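Local structure of putative Zn-dependent Alcohol Dehydrogenase (Rhodobacter sphaeroides, 3IV6) at residues P31-F39 with L245-L253. The protein binds S-adenosylmethionine in a Rossmann-like domain and is probably a methyltransferase, although named a putative zinc-dependent alcohol dehydrogenase. Residues are numbered along the deposited sequence; the frame is centred on the assembly and turned at random.
Sequences PSDRENDIF and LPDAPNTML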
loop_
_atom_site.group_PDB
_atom_site.type_symbol
_atom_site.label_atom_id
_atom_site.label_comp_id
_atom_site.label_asym_id
_atom_site.label_seq_id
_atom_site.Cartn_x
_atom_site.Cartn_y
_atom_site.Cartn_z
ATOM N N PRO A 31 -8.294 0.784 6.945
ATOM C CA PRO A 31 -8.849 -0.252 7.831
ATOM C C PRO A 31 -9.912 0.305 8.761
ATOM O O PRO A 31 -9.818 1.426 9.197
ATOM C CB PRO A 31 -7.628 -0.753 8.611
ATOM C CG PRO A 31 -6.433 -0.286 7.803
ATOM C CD PRO A 31 -6.837 0.947 7.101
ATOM N N SER A 32 -10.941 -0.478 9.034
ATOM C CA SER A 32 -11.879 -0.183 10.141
ATOM C C SER A 32 -11.254 -0.327 11.561
ATOM O O SER A 32 -10.098 -0.764 11.724
ATOM C CB SER A 32 -13.047 -1.133 10.042
ATOM O OG SER A 32 -12.533 -2.448 10.163
ATOM N N ASP A 33 -12.007 0.020 12.596
ATOM C CA ASP A 33 -11.516 -0.241 13.953
ATOM C C ASP A 33 -11.121 -1.726 14.127
ATOM O O ASP A 33 -9.984 -2.038 14.507
ATOM C CB ASP A 33 -12.526 0.179 15.022
ATOM C CG ASP A 33 -12.744 1.694 15.090
ATOM O OD1 ASP A 33 -12.042 2.466 14.386
ATOM O OD2 ASP A 33 -13.644 2.100 15.865
ATOM N N ARG A 34 -12.041 -2.633 13.806
ATOM C CA ARG A 34 -11.775 -4.041 13.966
ATOM C C ARG A 34 -10.492 -4.481 13.295
ATOM O O ARG A 34 -9.721 -5.332 13.838
ATOM C CB ARG A 34 -12.921 -4.846 13.372
ATOM C CG ARG A 34 -13.534 -5.774 14.350
ATOM C CD ARG A 34 -14.485 -5.004 15.295
ATOM N NE ARG A 34 -14.199 -5.361 16.670
ATOM C CZ ARG A 34 -15.009 -5.111 17.679
ATOM N NH1 ARG A 34 -14.651 -5.462 18.902
ATOM N NH2 ARG A 34 -16.168 -4.523 17.454
ATOM N N GLU A 35 -10.293 -3.936 12.089
ATOM C CA GLU A 35 -9.161 -4.321 11.259
ATOM C C GLU A 35 -7.826 -3.763 11.781
ATOM O O GLU A 35 -6.801 -4.439 11.702
ATOM C CB GLU A 35 -9.419 -3.919 9.823
ATOM C CG GLU A 35 -10.512 -4.728 9.206
ATOM C CD GLU A 35 -10.894 -4.270 7.822
ATOM O OE1 GLU A 35 -10.708 -3.073 7.477
ATOM O OE2 GLU A 35 -11.402 -5.135 7.087
ATOM N N ASN A 36 -7.848 -2.535 12.303
ATOM C CA ASN A 36 -6.705 -2.008 13.024
ATOM C C ASN A 36 -6.274 -3.005 14.107
ATOM O O ASN A 36 -5.103 -3.369 14.204
ATOM C CB ASN A 36 -7.028 -0.653 13.660
ATOM C CG ASN A 36 -7.105 0.482 12.640
ATOM O OD1 ASN A 36 -6.657 0.354 11.506
ATOM N ND2 ASN A 36 -7.668 1.593 13.050
ATOM N N ASP A 37 -7.247 -3.476 14.885
ATOM C CA ASP A 37 -7.029 -4.498 15.891
ATOM C C ASP A 37 -6.419 -5.814 15.363
ATOM O O ASP A 37 -5.497 -6.369 15.964
ATOM C CB ASP A 37 -8.328 -4.737 16.647
ATOM C CG ASP A 37 -8.742 -3.534 17.469
ATOM O OD1 ASP A 37 -7.945 -2.560 17.536
ATOM O OD2 ASP A 37 -9.859 -3.547 18.047
ATOM N N ILE A 38 -6.920 -6.319 14.249
ATOM C CA ILE A 38 -6.361 -7.534 13.682
ATOM C C ILE A 38 -4.907 -7.370 13.227
ATOM O O ILE A 38 -4.104 -8.291 13.335
ATOM C CB ILE A 38 -7.230 -8.012 12.517
ATOM C CG1 ILE A 38 -8.584 -8.475 13.037
ATOM C CG2 ILE A 38 -6.535 -9.104 11.696
ATOM C CD1 ILE A 38 -9.663 -8.513 11.964
ATOM N N PHE A 39 -4.589 -6.190 12.704
ATOM C CA PHE A 39 -3.247 -5.817 12.254
ATOM C C PHE A 39 -2.277 -5.847 13.434
ATOM O O PHE A 39 -1.068 -5.942 13.265
ATOM C CB PHE A 39 -3.267 -4.390 11.634
ATOM C CG PHE A 39 -3.293 -4.381 10.121
ATOM C CD1 PHE A 39 -4.442 -4.040 9.438
ATOM C CD2 PHE A 39 -2.169 -4.759 9.387
ATOM C CE1 PHE A 39 -4.468 -4.052 8.059
ATOM C CE2 PHE A 39 -2.188 -4.776 8.000
ATOM C CZ PHE A 39 -3.346 -4.426 7.328
ATOM N N LEU A 245 -10.524 -10.271 5.468
ATOM C CA LEU A 245 -10.837 -9.219 6.428
ATOM C C LEU A 245 -12.332 -8.917 6.447
ATOM O O LEU A 245 -13.008 -9.012 5.424
ATOM C CB LEU A 245 -10.049 -7.948 6.103
ATOM C CG LEU A 245 -8.557 -7.971 6.440
ATOM C CD1 LEU A 245 -7.915 -6.628 6.130
ATOM C CD2 LEU A 245 -8.341 -8.349 7.898
ATOM N N PRO A 246 -12.841 -8.553 7.620
ATOM C CA PRO A 246 -14.289 -8.457 7.835
ATOM C C PRO A 246 -14.909 -7.334 7.010
ATOM O O PRO A 246 -15.873 -7.567 6.279
ATOM C CB PRO A 246 -14.395 -8.133 9.326
ATOM C CG PRO A 246 -13.126 -7.426 9.643
ATOM C CD PRO A 246 -12.074 -8.061 8.778
ATOM N N ASP A 247 -14.359 -6.131 7.131
ATOM C CA ASP A 247 -15.025 -4.931 6.638
ATOM C C ASP A 247 -14.589 -4.601 5.216
ATOM O O ASP A 247 -15.421 -4.380 4.336
ATOM C CB ASP A 247 -14.744 -3.744 7.563
ATOM C CG ASP A 247 -15.289 -3.954 8.962
ATOM O OD1 ASP A 247 -14.627 -3.524 9.930
ATOM O OD2 ASP A 247 -16.380 -4.549 9.093
ATOM N N ALA A 248 -13.278 -4.569 4.996
ATOM C CA ALA A 248 -12.725 -4.131 3.720
ATOM C C ALA A 248 -13.190 -5.032 2.580
ATOM O O ALA A 248 -13.717 -6.120 2.811
ATOM C CB ALA A 248 -11.207 -4.094 3.786
ATOM N N PRO A 249 -12.991 -4.570 1.350
ATOM C CA PRO A 249 -13.618 -5.196 0.181
ATOM C C PRO A 249 -12.780 -6.348 -0.364
ATOM O O PRO A 249 -11.746 -6.114 -0.990
ATOM C CB PRO A 249 -13.667 -4.055 -0.836
ATOM C CG PRO A 249 -13.732 -2.822 -0.006
ATOM C CD PRO A 249 -12.907 -3.105 1.217
ATOM N N ASN A 250 -13.227 -7.576 -0.122
ATOM C CA ASN A 250 -12.503 -8.757 -0.578
ATOM C C ASN A 250 -11.003 -8.648 -0.326
ATOM O O ASN A 250 -10.194 -8.858 -1.230
ATOM C CB ASN A 250 -12.769 -9.007 -2.064
ATOM C CG ASN A 250 -12.556 -10.456 -2.458
ATOM O OD1 ASN A 250 -12.950 -11.372 -1.737
ATOM N ND2 ASN A 250 -11.927 -10.670 -3.608
ATOM N N THR A 251 -10.638 -8.318 0.909
ATOM C CA THR A 251 -9.266 -7.948 1.230
ATOM C C THR A 251 -8.613 -8.984 2.140
ATOM O O THR A 251 -9.029 -9.170 3.282
ATOM C CB THR A 251 -9.197 -6.567 1.907
ATOM O OG1 THR A 251 -9.360 -5.539 0.922
ATOM C CG2 THR A 251 -7.859 -6.383 2.609
HETATM N N MSE A 252 -7.588 -9.655 1.624
HETATM C CA MSE A 252 -6.886 -10.683 2.383
HETATM C C MSE A 252 -5.647 -10.115 3.065
HETATM O O MSE A 252 -4.844 -9.422 2.439
HETATM C CB MSE A 252 -6.498 -11.849 1.472
HETATM C CG MSE A 252 -5.892 -13.035 2.206
HETATM SE SE MSE A 252 -7.166 -14.487 2.469
HETATM C CE MSE A 252 -7.734 -14.731 0.620
ATOM N N LEU A 253 -5.496 -10.414 4.351
ATOM C CA LEU A 253 -4.299 -10.032 5.092
ATOM C C LEU A 253 -3.319 -11.196 5.193
ATOM O O LEU A 253 -3.697 -12.309 5.557
ATOM C CB LEU A 253 -4.671 -9.536 6.491
ATOM C CG LEU A 253 -3.511 -9.334 7.468
ATOM C CD1 LEU A 253 -2.447 -8.433 6.861
ATOM C CD2 LEU A 253 -4.013 -8.764 8.787
#
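Glu35 reaches from the first turn of helix 33-39, its chain extended beyond CG (chi2 174°), to the loop that joins strands 237-244 and 251-258, where one carboxylate oxygen takes two backbone N-H groups. The N-H of Ala248 points almost straight at Glu35 OE2, with Ala248 N 2.9 Å away on the syn side and an N-H...O angle of 172°. Asp247 N, 3.1 Å from the same Glu35 OE2, comes from above the carboxylate plane and makes a more bent bond of 138°. The other oxygen turns back to its own segment: Ser32 N donates to Glu35 OE1 at 3.0 Å. Since Glu35 N also bonds, weakly, to Ser32 OG, the two residues form a capping box. These three N-H groups hold both oxygens of the buried carboxylate and probably stabilise its negative charge. The loop is the turn of the beta hairpin at the edge of the seven-stranded sheet, whose 3-2-1-4-5-7-6 order is that of class I methyltransferases; Pro31, just before the N-cap Ser32, touches the bound S-adenosylmethionine.

Apolar contacts continue down the helix. Glu35 CG lies 3.7 Å from Pro246 CD, and Ile38 CD1 meets that proline carbon tip to tip at 4.0 Å. Ile38 CG2 packs against Leu253 CD2 at 3.9 Å. Both Leu253 methyls sit on the same side of the Phe39 ring, CD2 over its face and CD1 3.8 Å from Phe39 CE2.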